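Local structure of lipoteichoic acid primase (Listeria monocytogenes, 4UOP) at residues S138-L143 against P168-D173; N156-Y161 against F175-F180; A309-D314 against M388-E393; S381-S386 against T401-T406. The protein is a lipoteichoic acid primase whose extracellular catalytic domain has a sulfatase-type alpha/beta fold and binds a magnesium ion. All coordinates share one frame; numbering follows the deposited sequence.

Contact 1: S138-L143 against P168-D173; sequences SMPRLL and PAVGFD
S138 and R141 supply the polar grip on the turn that ends helix 163-169. S138 caps helix 139-144: chi1 77° turns OG back over the helix start, where R141 N reaches it at 3.0 Å. S138 OG also faces V170 O, but at a modelled 2.4 Å the bond is too short to trust in detail. The R141 guanidinium brings NH2 to A169 O at 2.7 Å; the oxygen lies at the edge, in plane, but the bond is bent (N-H...O 127°) and weak, while G171 CA lies over one face. R141 NE is hydrogen-bonded to I136 O, its stronger anchor. A water donates to both P140 O and G171 O. The apolar part is a CH-pi contact, P140 CG standing 3.9 Å from the F172 ring centroid, almost on its normal. G171, with positive phi, closes a Schellman motif. The chemistry thus joins a helix start to a helix end: A169 O and V170 O are approached by side-chain donors from the capped turn, one weakly and one at a doubtful distance.

Contact 2: N156-Y161 against F175-F180; sequences NDASFY and FYDRKF
The D177 carboxylate is gripped from both segments: OD2 accepts from A158 N, in the type I beta turn D157-F160, at 3.1 Å through its anti lone pair, while OD1 takes K179 NZ in a 3.2 Å salt bridge and, weakly, K179 N, which makes D177 the N-cap of helix 178-181. The carboxylate thus ties the loop after strand 149-153 to the start of the helix. One step further on, R178 N bonds to N156 O at 3.1 Å from above the carbonyl plane. The extended R178 chain crosses the D157 carboxylate obliquely, the carboxylate and guanidinium planes 17° apart; R178 CD meets D157 OD2 at 3.4 Å, and the D157 OD2-R178 NH1 salt bridge is long. The guanidinium is held mainly by others: NE by D183, NH1 by F189 O. N156 OD1, which accepts from D157 N, lies at the guanidinium edge. From the turn, A158 CB sits obliquely against the F175 ring, 3.5 Å from CE1.

Contact 3: A309-D314 against M388-E393; sequences AEPADD and MYQPDE
Strand 387-390, the middle one of the five-stranded antiparallel sheet, sets M388 against the loop that leads into the short helix 312-315, and this one side chain carries most of the contact. CG lies between backbone N and carbonyl carbon (chi1 68°), and the chain bends at chi3 (-78°), which turns the methyl aside from the line of the preceding carbons. Three atoms of M388 meet four residues. CG packs on A309 CB at 3.8 Å. SD is 4.0 Å from A312 CB and 3.6 Å from E310 O, a van der Waals approach to a backbone oxygen. CE touches P311 CD at 4.1 Å, the two side chains crossing at about a right angle. The peptide bond before P311 is cis. Q390, on the same side of the strand, adds only a loose approach of NE2 to P311 CD. No hydrogen bond spans the two segments. Within 309-314, D313 N bonds to A309 O at 3.1 Å, and E310 OE1 accepts a weak bond from D314 N; the two brace the start of the helix. Around this apolar patch M377 touches P311, M388 and Q390, and F383 of the adjoining strand 381-383 packs on both A312 and M388; Y389 touches V414 of helix 412-433, and Q390 also meets F189 of the second subunit.

Contact 4: S381-S386 against T401-T406; sequences SYFTNS and TNYDGT
The Y403 ring has the S386 backbone over one face, with S386 C 3.5 Å above the plane and offset toward the rim, and T384 O at its edge. N385 C approaches the same ring obliquely, near CE2, so the bend runs from the hydroxyl end of the ring (T384) back over CD2 and CG (S386). Y403 OH donates to T384 O at 2.6 Å, tilted 21° from the carbonyl plane, and lies 3.4 Å from F383 CB, where the two aromatic side chains cross at about a right angle. A chi1 of -66° sets CG anti to the carbonyl carbon and swings the ring over the S386 peptide; separately, Y403 N bonds to S386 O at 2.9 Å. The contact joins two turns at one end of the antiparallel sheet: an ST turn, in which T384 OG1 accepts from S386 N, follows strand 381-383, and a type I beta turn N402-G405 links strands 399-402 and 407-408. In the latter, D404 OD1 forms an Asx turn with T406 N and also accepts from T406 OG1, which itself accepts a hydrogen bond from N402 ND2 at 2.9 Å, in the amide plane. One water bridges S386 OG and N402 OD1; a second donates to S386 O. Y403 also packs on A312 and L307, and the F383 ring stacks with F100.

All segments of contacts 1 and 2, and 309-314 of contact 3, fall in the sulfatase-family part of the chain. Contacts 1 and 2 are interleaved along it and touch through P168 and F175; their centres are about 17 Å apart. Contacts 3 and 4 meet on the other side of the chain's centre, their centres about 8 Å apart, and share the antiparallel sheet: strand 387-390 of contact 3 lies between strands 381-383 and 399-402 of contact 4. Contact 1 is buried, the other three partly so. Contacts 1 and 2 both use helix N-caps, with a hydroxyl in one and a carboxylate in the other. Contact 3 is almost wholly apolar, whereas contact 4, at the turns, relies on backbone carbonyls, a tyrosine hydroxyl and water.

Contact 1: S138-L143 against P168-D173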
loop_
_atom_site.group_PDB
_atom_site.type_symbol
_atom_site.label_atom_id
_atom_site.label_comp_id
_atom_site.label_asym_id
_atom_site.label_seq_id
_atom_site.Cartn_x
_atom_site.Cartn_y
_atom_site.Cartn_z
ATOM N N SER B 138 -12.557 -1.729 -20.836
ATOM C CA SER B 138 -11.199 -2.201 -20.979
ATOM C C SER B 138 -10.805 -2.428 -22.411
ATOM O O SER B 138 -11.634 -2.373 -23.333
ATOM C CB SER B 138 -11.034 -3.508 -20.215
ATOM O OG SER B 138 -11.598 -4.576 -20.943
ATOM N N MET B 139 -9.519 -2.687 -22.588
ATOM C CA MET B 139 -8.967 -3.023 -23.891
ATOM C C MET B 139 -9.527 -4.339 -24.427
ATOM O O MET B 139 -9.966 -4.381 -25.575
ATOM C CB MET B 139 -7.419 -3.050 -23.832
ATOM C CG MET B 139 -6.742 -3.600 -25.071
ATOM S SD MET B 139 -5.108 -2.911 -25.364
ATOM C CE MET B 139 -4.243 -3.457 -23.886
ATOM N N PRO B 140 -9.489 -5.434 -23.628
ATOM C CA PRO B 140 -10.075 -6.675 -24.146
ATOM C C PRO B 140 -11.582 -6.575 -24.422
ATOM O O PRO B 140 -12.066 -7.149 -25.392
ATOM C CB PRO B 140 -9.785 -7.708 -23.042
ATOM C CG PRO B 140 -9.339 -6.934 -21.865
ATOM C CD PRO B 140 -8.762 -5.662 -22.370
ATOM N N ARG B 141 -12.307 -5.837 -23.597
ATOM C CA ARG B 141 -13.732 -5.667 -23.815
ATOM C C ARG B 141 -13.989 -4.910 -25.122
ATOM O O ARG B 141 -14.806 -5.337 -25.940
ATOM C CB ARG B 141 -14.371 -4.940 -22.633
ATOM C CG ARG B 141 -15.880 -4.821 -22.727
ATOM C CD ARG B 141 -16.472 -4.119 -21.499
ATOM N NE ARG B 141 -16.094 -4.778 -20.245
ATOM C CZ ARG B 141 -16.635 -5.901 -19.777
ATOM N NH1 ARG B 141 -17.606 -6.536 -20.438
ATOM N NH2 ARG B 141 -16.200 -6.406 -18.634
ATOM N N LEU B 142 -13.271 -3.815 -25.339
ATOM C CA LEU B 142 -13.420 -3.045 -26.563
ATOM C C LEU B 142 -13.011 -3.863 -27.790
ATOM O O LEU B 142 -13.660 -3.802 -28.824
ATOM C CB LEU B 142 -12.614 -1.749 -26.492
ATOM C CG LEU B 142 -12.700 -0.804 -27.688
ATOM C CD1 LEU B 142 -14.147 -0.461 -28.013
ATOM C CD2 LEU B 142 -11.910 0.456 -27.382
ATOM N N LEU B 143 -11.927 -4.628 -27.695
ATOM C CA LEU B 143 -11.510 -5.454 -28.819
ATOM C C LEU B 143 -12.524 -6.556 -29.117
ATOM O O LEU B 143 -12.752 -6.894 -30.283
ATOM C CB LEU B 143 -10.110 -6.036 -28.595
ATOM C CG LEU B 143 -8.979 -5.009 -28.667
ATOM C CD1 LEU B 143 -7.650 -5.670 -28.307
ATOM C CD2 LEU B 143 -8.913 -4.353 -30.037
ATOM N N PRO B 168 -12.398 -11.959 -16.009
ATOM C CA PRO B 168 -13.811 -11.784 -16.401
ATOM C C PRO B 168 -14.325 -10.357 -16.235
ATOM O O PRO B 168 -15.062 -9.876 -17.094
ATOM C CB PRO B 168 -14.568 -12.707 -15.435
ATOM C CG PRO B 168 -13.584 -13.734 -15.030
ATOM C CD PRO B 168 -12.229 -13.100 -15.091
ATOM N N ALA B 169 -13.934 -9.688 -15.148
ATOM C CA ALA B 169 -14.326 -8.308 -14.918
ATOM C C ALA B 169 -13.923 -7.389 -16.061
ATOM O O ALA B 169 -14.682 -6.488 -16.424
ATOM C CB ALA B 169 -13.754 -7.790 -13.601
ATOM N N VAL B 170 -12.721 -7.579 -16.612
ATOM C CA VAL B 170 -12.288 -6.748 -17.743
ATOM C C VAL B 170 -12.716 -7.307 -19.088
ATOM O O VAL B 170 -12.460 -6.696 -20.114
ATOM C CB VAL B 170 -10.759 -6.444 -17.757
ATOM C CG1 VAL B 170 -10.383 -5.577 -16.575
ATOM C CG2 VAL B 170 -9.915 -7.714 -17.793
ATOM N N GLY B 171 -13.360 -8.468 -19.091
ATOM C CA GLY B 171 -13.971 -8.990 -20.302
ATOM C C GLY B 171 -13.053 -9.792 -21.206
ATOM O O GLY B 171 -13.312 -9.875 -22.396
ATOM N N PHE B 172 -11.997 -10.401 -20.656
ATOM C CA PHE B 172 -11.264 -11.410 -21.404
ATOM C C PHE B 172 -12.216 -12.580 -21.667
ATOM O O PHE B 172 -12.933 -13.006 -20.758
ATOM C CB PHE B 172 -10.005 -11.912 -20.656
ATOM C CG PHE B 172 -8.772 -11.061 -20.872
ATOM C CD1 PHE B 172 -8.105 -11.079 -22.088
ATOM C CD2 PHE B 172 -8.260 -10.277 -19.858
ATOM C CE1 PHE B 172 -6.990 -10.304 -22.300
ATOM C CE2 PHE B 172 -7.127 -9.501 -20.054
ATOM C CZ PHE B 172 -6.490 -9.517 -21.277
ATOM N N ASP B 173 -12.211 -13.112 -22.883
ATOM C CA ASP B 173 -13.016 -14.312 -23.195
ATOM C C ASP B 173 -12.532 -15.529 -22.405
ATOM O O ASP B 173 -13.342 -16.348 -21.940
ATOM C CB ASP B 173 -12.943 -14.650 -24.684
ATOM C CG ASP B 173 -13.706 -13.668 -25.544
ATOM O OD1 ASP B 173 -14.844 -13.319 -25.184
ATOM O OD2 ASP B 173 -13.168 -13.251 -26.583
HETATM O O HOH W 1 -13.096 -9.855 -25.191
#

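Contact 2: N156-Y161 against F175-F180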
loop_
_atom_site.group_PDB
_atom_site.type_symbol
_atom_site.label_atom_id
_atom_site.label_comp_id
_atom_site.label_asym_id
_atom_site.label_seq_id
_atom_site.Cartn_x
_atom_site.Cartn_y
_atom_site.Cartn_z
ATOM N N ASN B 156 1.184 -19.400 -13.531
ATOM C CA ASN B 156 0.778 -19.587 -12.138
ATOM C C ASN B 156 -0.748 -19.689 -11.970
ATOM O O ASN B 156 -1.511 -19.470 -12.917
ATOM C CB ASN B 156 1.312 -18.444 -11.275
ATOM C CG ASN B 156 1.722 -18.896 -9.887
ATOM O OD1 ASN B 156 1.363 -19.988 -9.426
ATOM N ND2 ASN B 156 2.477 -18.042 -9.201
ATOM N N ASP B 157 -1.184 -20.023 -10.760
ATOM C CA ASP B 157 -2.610 -20.196 -10.473
ATOM C C ASP B 157 -3.351 -18.857 -10.478
ATOM O O ASP B 157 -2.889 -17.889 -9.900
ATOM C CB ASP B 157 -2.804 -20.896 -9.123
ATOM C CG ASP B 157 -2.286 -22.338 -9.128
ATOM O OD1 ASP B 157 -2.940 -23.216 -9.741
ATOM O OD2 ASP B 157 -1.229 -22.607 -8.513
ATOM N N ALA B 158 -4.508 -18.821 -11.126
ATOM C CA ALA B 158 -5.254 -17.578 -11.324
ATOM C C ALA B 158 -5.939 -17.065 -10.056
ATOM O O ALA B 158 -6.441 -15.939 -10.050
ATOM C CB ALA B 158 -6.282 -17.746 -12.431
ATOM N N SER B 159 -5.946 -17.851 -8.978
ATOM C CA SER B 159 -6.339 -17.298 -7.672
ATOM C C SER B 159 -5.435 -16.126 -7.219
ATOM O O SER B 159 -5.883 -15.252 -6.476
ATOM C CB SER B 159 -6.346 -18.389 -6.594
ATOM O OG SER B 159 -5.064 -18.975 -6.463
ATOM N N PHE B 160 -4.172 -16.110 -7.656
ATOM C CA PHE B 160 -3.240 -15.021 -7.299
ATOM C C PHE B 160 -3.784 -13.658 -7.738
ATOM O O PHE B 160 -4.151 -13.466 -8.905
ATOM C CB PHE B 160 -1.876 -15.175 -7.983
ATOM C CG PHE B 160 -0.825 -15.897 -7.201
ATOM C CD1 PHE B 160 -0.678 -17.275 -7.328
ATOM C CD2 PHE B 160 0.097 -15.196 -6.434
ATOM C CE1 PHE B 160 0.331 -17.952 -6.653
ATOM C CE2 PHE B 160 1.110 -15.862 -5.762
ATOM C CZ PHE B 160 1.225 -17.243 -5.870
ATOM N N TYR B 161 -3.801 -12.722 -6.798
ATOM C CA TYR B 161 -4.280 -11.354 -7.026
ATOM C C TYR B 161 -5.715 -11.286 -7.554
ATOM O O TYR B 161 -6.092 -10.298 -8.192
ATOM C CB TYR B 161 -3.352 -10.594 -7.992
ATOM C CG TYR B 161 -1.875 -10.825 -7.761
ATOM C CD1 TYR B 161 -1.312 -10.663 -6.499
ATOM C CD2 TYR B 161 -1.041 -11.202 -8.809
ATOM C CE1 TYR B 161 0.042 -10.879 -6.290
ATOM C CE2 TYR B 161 0.320 -11.411 -8.615
ATOM C CZ TYR B 161 0.856 -11.258 -7.355
ATOM O OH TYR B 161 2.213 -11.468 -7.181
ATOM N N PHE B 175 -8.972 -17.092 -19.818
ATOM C CA PHE B 175 -7.625 -17.017 -19.275
ATOM C C PHE B 175 -7.088 -18.421 -19.127
ATOM O O PHE B 175 -7.822 -19.355 -18.786
ATOM C CB PHE B 175 -7.564 -16.238 -17.955
ATOM C CG PHE B 175 -8.372 -16.830 -16.849
ATOM C CD1 PHE B 175 -7.829 -17.804 -16.032
ATOM C CD2 PHE B 175 -9.666 -16.401 -16.615
ATOM C CE1 PHE B 175 -8.578 -18.368 -15.009
ATOM C CE2 PHE B 175 -10.427 -16.961 -15.589
ATOM C CZ PHE B 175 -9.866 -17.938 -14.785
ATOM N N TYR B 176 -5.810 -18.567 -19.426
ATOM C CA TYR B 176 -5.110 -19.843 -19.331
ATOM C C TYR B 176 -4.140 -19.731 -18.174
ATOM O O TYR B 176 -3.250 -18.880 -18.195
ATOM C CB TYR B 176 -4.346 -20.104 -20.613
ATOM C CG TYR B 176 -5.192 -20.279 -21.858
ATOM C CD1 TYR B 176 -5.705 -19.178 -22.537
ATOM C CD2 TYR B 176 -5.467 -21.555 -22.366
ATOM C CE1 TYR B 176 -6.462 -19.338 -23.680
ATOM C CE2 TYR B 176 -6.211 -21.721 -23.519
ATOM C CZ TYR B 176 -6.726 -20.608 -24.160
ATOM O OH TYR B 176 -7.463 -20.769 -25.300
ATOM N N ASP B 177 -4.310 -20.577 -17.160
ATOM C CA ASP B 177 -3.511 -20.487 -15.949
ATOM C C ASP B 177 -2.769 -21.808 -15.702
ATOM O O ASP B 177 -2.662 -22.651 -16.594
ATOM C CB ASP B 177 -4.383 -20.048 -14.759
ATOM C CG ASP B 177 -5.173 -21.183 -14.138
ATOM O OD1 ASP B 177 -5.453 -22.183 -14.825
ATOM O OD2 ASP B 177 -5.506 -21.069 -12.934
ATOM N N ARG B 178 -2.258 -21.980 -14.494
ATOM C CA ARG B 178 -1.457 -23.173 -14.189
ATOM C C ARG B 178 -2.109 -24.488 -14.638
ATOM O O ARG B 178 -1.424 -25.347 -15.168
ATOM C CB ARG B 178 -1.130 -23.249 -12.708
ATOM C CG ARG B 178 -0.029 -24.264 -12.426
ATOM C CD ARG B 178 0.237 -24.386 -10.946
ATOM N NE ARG B 178 1.585 -24.913 -10.720
ATOM C CZ ARG B 178 2.602 -24.221 -10.216
ATOM N NH1 ARG B 178 2.458 -22.944 -9.852
ATOM N NH2 ARG B 178 3.778 -24.819 -10.063
ATOM N N LYS B 179 -3.414 -24.635 -14.423
ATOM C CA LYS B 179 -4.159 -25.847 -14.853
ATOM C C LYS B 179 -3.915 -26.213 -16.309
ATOM O O LYS B 179 -3.822 -27.396 -16.663
ATOM C CB LYS B 179 -5.667 -25.667 -14.653
ATOM C CG LYS B 179 -6.116 -25.610 -13.203
ATOM C CD LYS B 179 -7.615 -25.850 -13.068
ATOM C CE LYS B 179 -8.450 -24.870 -13.886
ATOM N NZ LYS B 179 -8.124 -23.440 -13.604
ATOM N N PHE B 180 -3.812 -25.194 -17.156
ATOM C CA PHE B 180 -3.540 -25.397 -18.568
ATOM C C PHE B 180 -2.089 -25.778 -18.841
ATOM O O PHE B 180 -1.820 -26.592 -19.722
ATOM C CB PHE B 180 -3.902 -24.132 -19.367
ATOM C CG PHE B 180 -3.482 -24.188 -20.801
ATOM C CD1 PHE B 180 -4.197 -24.947 -21.717
ATOM C CD2 PHE B 180 -2.362 -23.494 -21.236
ATOM C CE1 PHE B 180 -3.809 -24.996 -23.039
ATOM C CE2 PHE B 180 -1.958 -23.553 -22.552
ATOM C CZ PHE B 180 -2.686 -24.301 -23.457
#

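Contact 3: A309-D314 against M388-E393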
loop_
_atom_site.group_PDB
_atom_site.type_symbol
_atom_site.label_atom_id
_atom_site.label_comp_id
_atom_site.label_asym_id
_atom_site.label_seq_id
_atom_site.Cartn_x
_atom_site.Cartn_y
_atom_site.Cartn_z
ATOM N N ALA B 309 17.906 11.456 -11.958
ATOM C CA ALA B 309 16.909 11.769 -10.968
ATOM C C ALA B 309 16.369 10.437 -10.501
ATOM O O ALA B 309 16.199 9.529 -11.313
ATOM C CB ALA B 309 15.803 12.611 -11.579
ATOM N N GLU B 310 16.142 10.290 -9.204
ATOM C CA GLU B 310 15.543 9.066 -8.691
ATOM C C GLU B 310 14.220 9.392 -8.003
ATOM O O GLU B 310 14.076 10.446 -7.391
ATOM C CB GLU B 310 16.507 8.275 -7.782
ATOM C CG GLU B 310 17.722 7.672 -8.505
ATOM C CD GLU B 310 17.498 6.334 -9.256
ATOM O OE1 GLU B 310 16.349 5.954 -9.670
ATOM O OE2 GLU B 310 18.535 5.634 -9.457
ATOM N N PRO B 311 13.231 8.490 -8.121
ATOM C CA PRO B 311 13.360 7.146 -8.700
ATOM C C PRO B 311 13.131 7.048 -10.209
ATOM O O PRO B 311 12.938 5.939 -10.721
ATOM C CB PRO B 311 12.293 6.368 -7.952
ATOM C CG PRO B 311 11.206 7.368 -7.788
ATOM C CD PRO B 311 11.898 8.683 -7.530
ATOM N N ALA B 312 13.178 8.182 -10.914
ATOM C CA ALA B 312 12.909 8.219 -12.333
ATOM C C ALA B 312 13.730 7.205 -13.103
ATOM O O ALA B 312 13.182 6.481 -13.932
ATOM C CB ALA B 312 13.148 9.621 -12.902
ATOM N N ASP B 313 15.030 7.131 -12.844
ATOM C CA ASP B 313 15.860 6.260 -13.661
ATOM C C ASP B 313 15.430 4.802 -13.551
ATOM O O ASP B 313 15.310 4.143 -14.566
ATOM C CB ASP B 313 17.340 6.346 -13.336
ATOM C CG ASP B 313 18.194 5.759 -14.446
ATOM O OD1 ASP B 313 17.961 6.093 -15.636
ATOM O OD2 ASP B 313 19.090 4.940 -14.147
ATOM N N ASP B 314 15.214 4.316 -12.326
ATOM C CA ASP B 314 14.807 2.920 -12.099
ATOM C C ASP B 314 13.399 2.611 -12.558
ATOM O O ASP B 314 13.111 1.493 -12.957
ATOM C CB ASP B 314 14.904 2.553 -10.611
ATOM C CG ASP B 314 16.339 2.332 -10.145
ATOM O OD1 ASP B 314 17.244 2.117 -10.972
ATOM O OD2 ASP B 314 16.538 2.333 -8.926
ATOM N N MET B 388 11.419 15.361 -13.559
ATOM C CA MET B 388 10.476 14.786 -12.611
ATOM C C MET B 388 10.153 15.800 -11.526
ATOM O O MET B 388 11.001 16.612 -11.155
ATOM C CB MET B 388 11.013 13.489 -11.985
ATOM C CG MET B 388 12.190 13.571 -11.041
ATOM S SD MET B 388 12.238 12.115 -9.945
ATOM C CE MET B 388 10.982 12.514 -8.761
ATOM N N TYR B 389 8.911 15.788 -11.065
ATOM C CA TYR B 389 8.507 16.598 -9.937
ATOM C C TYR B 389 8.016 15.710 -8.804
ATOM O O TYR B 389 7.317 14.730 -9.035
ATOM C CB TYR B 389 7.410 17.601 -10.312
ATOM C CG TYR B 389 6.934 18.303 -9.082
ATOM C CD1 TYR B 389 7.702 19.292 -8.498
ATOM C CD2 TYR B 389 5.760 17.916 -8.448
ATOM C CE1 TYR B 389 7.298 19.921 -7.335
ATOM C CE2 TYR B 389 5.343 18.539 -7.278
ATOM C CZ TYR B 389 6.120 19.541 -6.728
ATOM O OH TYR B 389 5.736 20.157 -5.557
ATOM N N GLN B 390 8.391 16.068 -7.577
ATOM C CA GLN B 390 7.901 15.385 -6.381
ATOM C C GLN B 390 7.580 16.425 -5.307
ATOM O O GLN B 390 8.440 17.227 -4.951
ATOM C CB GLN B 390 8.964 14.415 -5.873
ATOM C CG GLN B 390 8.518 13.504 -4.744
ATOM C CD GLN B 390 9.635 12.592 -4.248
ATOM O OE1 GLN B 390 9.726 12.295 -3.048
ATOM N NE2 GLN B 390 10.493 12.155 -5.159
ATOM N N PRO B 391 6.339 16.426 -4.798
ATOM C CA PRO B 391 6.030 17.363 -3.714
ATOM C C PRO B 391 6.583 16.890 -2.389
ATOM O O PRO B 391 7.064 15.748 -2.278
ATOM C CB PRO B 391 4.506 17.360 -3.685
ATOM C CG PRO B 391 4.140 15.987 -4.140
ATOM C CD PRO B 391 5.171 15.616 -5.173
ATOM N N ASP B 392 6.536 17.773 -1.398
ATOM C CA ASP B 392 6.887 17.415 -0.028
ATOM C C ASP B 392 5.678 17.766 0.861
ATOM O O ASP B 392 4.610 17.180 0.681
ATOM C CB ASP B 392 8.189 18.114 0.391
ATOM C CG ASP B 392 8.828 17.478 1.613
ATOM O OD1 ASP B 392 8.177 16.634 2.265
ATOM O OD2 ASP B 392 9.991 17.815 1.916
ATOM N N GLU B 393 5.811 18.714 1.790
ATOM C CA GLU B 393 4.677 19.121 2.632
ATOM C C GLU B 393 3.640 19.857 1.799
ATOM O O GLU B 393 2.461 19.865 2.127
ATOM C CB GLU B 393 5.129 20.044 3.776
ATOM C CG GLU B 393 6.294 19.524 4.607
ATOM C CD GLU B 393 7.636 20.120 4.210
ATOM O OE1 GLU B 393 7.717 21.357 4.026
ATOM O OE2 GLU B 393 8.619 19.354 4.100
#

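Contact 4: S381-S386 against T401-T406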
loop_
_atom_site.group_PDB
_atom_site.type_symbol
_atom_site.label_atom_id
_atom_site.label_comp_id
_atom_site.label_asym_id
_atom_site.label_seq_id
_atom_site.Cartn_x
_atom_site.Cartn_y
_atom_site.Cartn_z
ATOM N N SER B 381 3.214 13.666 -7.738
ATOM C CA SER B 381 4.475 13.367 -8.376
ATOM C C SER B 381 4.238 12.966 -9.822
ATOM O O SER B 381 3.256 12.283 -10.116
ATOM C CB SER B 381 5.162 12.193 -7.678
ATOM O OG SER B 381 5.479 12.478 -6.345
ATOM N N TYR B 382 5.151 13.349 -10.717
ATOM C CA TYR B 382 5.046 12.958 -12.128
ATOM C C TYR B 382 6.378 13.020 -12.874
ATOM O O TYR B 382 7.306 13.744 -12.468
ATOM C CB TYR B 382 4.001 13.817 -12.854
ATOM C CG TYR B 382 4.346 15.273 -12.892
ATOM C CD1 TYR B 382 5.163 15.779 -13.881
ATOM C CD2 TYR B 382 3.863 16.156 -11.923
ATOM C CE1 TYR B 382 5.498 17.118 -13.921
ATOM C CE2 TYR B 382 4.198 17.501 -11.953
ATOM C CZ TYR B 382 5.007 17.975 -12.960
ATOM O OH TYR B 382 5.359 19.300 -13.017
ATOM N N PHE B 383 6.444 12.279 -13.975
ATOM C CA PHE B 383 7.588 12.284 -14.887
ATOM C C PHE B 383 7.208 12.901 -16.228
ATOM O O PHE B 383 6.183 12.541 -16.783
ATOM C CB PHE B 383 8.055 10.865 -15.198
ATOM C CG PHE B 383 8.397 10.037 -13.998
ATOM C CD1 PHE B 383 9.263 10.503 -13.037
ATOM C CD2 PHE B 383 7.903 8.747 -13.877
ATOM C CE1 PHE B 383 9.604 9.710 -11.943
ATOM C CE2 PHE B 383 8.239 7.948 -12.801
ATOM C CZ PHE B 383 9.087 8.432 -11.825
ATOM N N THR B 384 8.037 13.808 -16.756
ATOM C CA THR B 384 7.863 14.312 -18.124
ATOM C C THR B 384 8.987 13.785 -19.007
ATOM O O THR B 384 9.769 12.941 -18.565
ATOM C CB THR B 384 7.817 15.855 -18.188
ATOM O OG1 THR B 384 9.141 16.387 -18.123
ATOM C CG2 THR B 384 6.969 16.420 -17.077
ATOM N N ASN B 385 9.097 14.285 -20.235
ATOM C CA ASN B 385 10.247 13.937 -21.070
ATOM C C ASN B 385 11.572 14.627 -20.708
ATOM O O ASN B 385 12.618 14.260 -21.243
ATOM C CB ASN B 385 9.955 14.155 -22.561
ATOM C CG ASN B 385 9.638 15.602 -22.905
ATOM O OD1 ASN B 385 10.159 16.528 -22.309
ATOM N ND2 ASN B 385 8.767 15.792 -23.880
ATOM N N SER B 386 11.541 15.588 -19.794
ATOM C CA SER B 386 12.762 16.278 -19.407
ATOM C C SER B 386 12.980 16.452 -17.913
ATOM O O SER B 386 14.082 16.818 -17.508
ATOM C CB SER B 386 12.794 17.647 -20.084
ATOM O OG SER B 386 11.786 18.471 -19.534
ATOM N N THR B 401 13.385 18.115 -10.772
ATOM C CA THR B 401 14.744 17.763 -11.123
ATOM C C THR B 401 14.783 17.392 -12.586
ATOM O O THR B 401 14.095 16.458 -13.010
ATOM C CB THR B 401 15.229 16.581 -10.265
ATOM O OG1 THR B 401 15.104 16.916 -8.877
ATOM C CG2 THR B 401 16.685 16.253 -10.556
ATOM N N ASN B 402 15.551 18.155 -13.359
ATOM C CA ASN B 402 15.808 17.830 -14.749
ATOM C C ASN B 402 16.554 16.513 -14.853
ATOM O O ASN B 402 17.295 16.144 -13.959
ATOM C CB ASN B 402 16.651 18.914 -15.416
ATOM C CG ASN B 402 15.918 20.233 -15.547
ATOM O OD1 ASN B 402 14.773 20.272 -15.970
ATOM N ND2 ASN B 402 16.578 21.320 -15.169
ATOM N N TYR B 403 16.393 15.837 -15.978
ATOM C CA TYR B 403 17.039 14.543 -16.163
ATOM C C TYR B 403 18.553 14.601 -16.347
ATOM O O TYR B 403 19.218 13.571 -16.254
ATOM C CB TYR B 403 16.382 13.772 -17.301
ATOM C CG TYR B 403 14.956 13.368 -17.022
ATOM C CD1 TYR B 403 14.485 13.161 -15.721
ATOM C CD2 TYR B 403 14.082 13.148 -18.065
ATOM C CE1 TYR B 403 13.174 12.778 -15.483
ATOM C CE2 TYR B 403 12.774 12.761 -17.842
ATOM C CZ TYR B 403 12.323 12.575 -16.557
ATOM O OH TYR B 403 11.016 12.189 -16.366
ATOM N N ASP B 404 19.106 15.792 -16.593
ATOM C CA ASP B 404 20.557 15.979 -16.492
ATOM C C ASP B 404 21.055 16.191 -15.058
ATOM O O ASP B 404 22.262 16.371 -14.841
ATOM C CB ASP B 404 21.039 17.125 -17.410
ATOM C CG ASP B 404 20.505 18.518 -16.995
ATOM O OD1 ASP B 404 19.824 18.645 -15.954
ATOM O OD2 ASP B 404 20.791 19.493 -17.731
ATOM N N GLY B 405 20.149 16.161 -14.079
ATOM C CA GLY B 405 20.503 16.286 -12.671
ATOM C C GLY B 405 20.345 17.676 -12.069
ATOM O O GLY B 405 20.391 17.836 -10.840
ATOM N N THR B 406 20.149 18.681 -12.914
ATOM C CA THR B 406 20.031 20.059 -12.432
ATOM C C THR B 406 18.638 20.330 -11.888
ATOM O O THR B 406 17.657 19.675 -12.266
ATOM C CB THR B 406 20.349 21.080 -13.535
ATOM O OG1 THR B 406 19.415 20.954 -14.614
ATOM C CG2 THR B 406 21.760 20.871 -14.059
HETATM O O HOH W 2 13.205 20.703 -18.318
HETATM O O HOH W 3 16.916 17.702 -18.521
#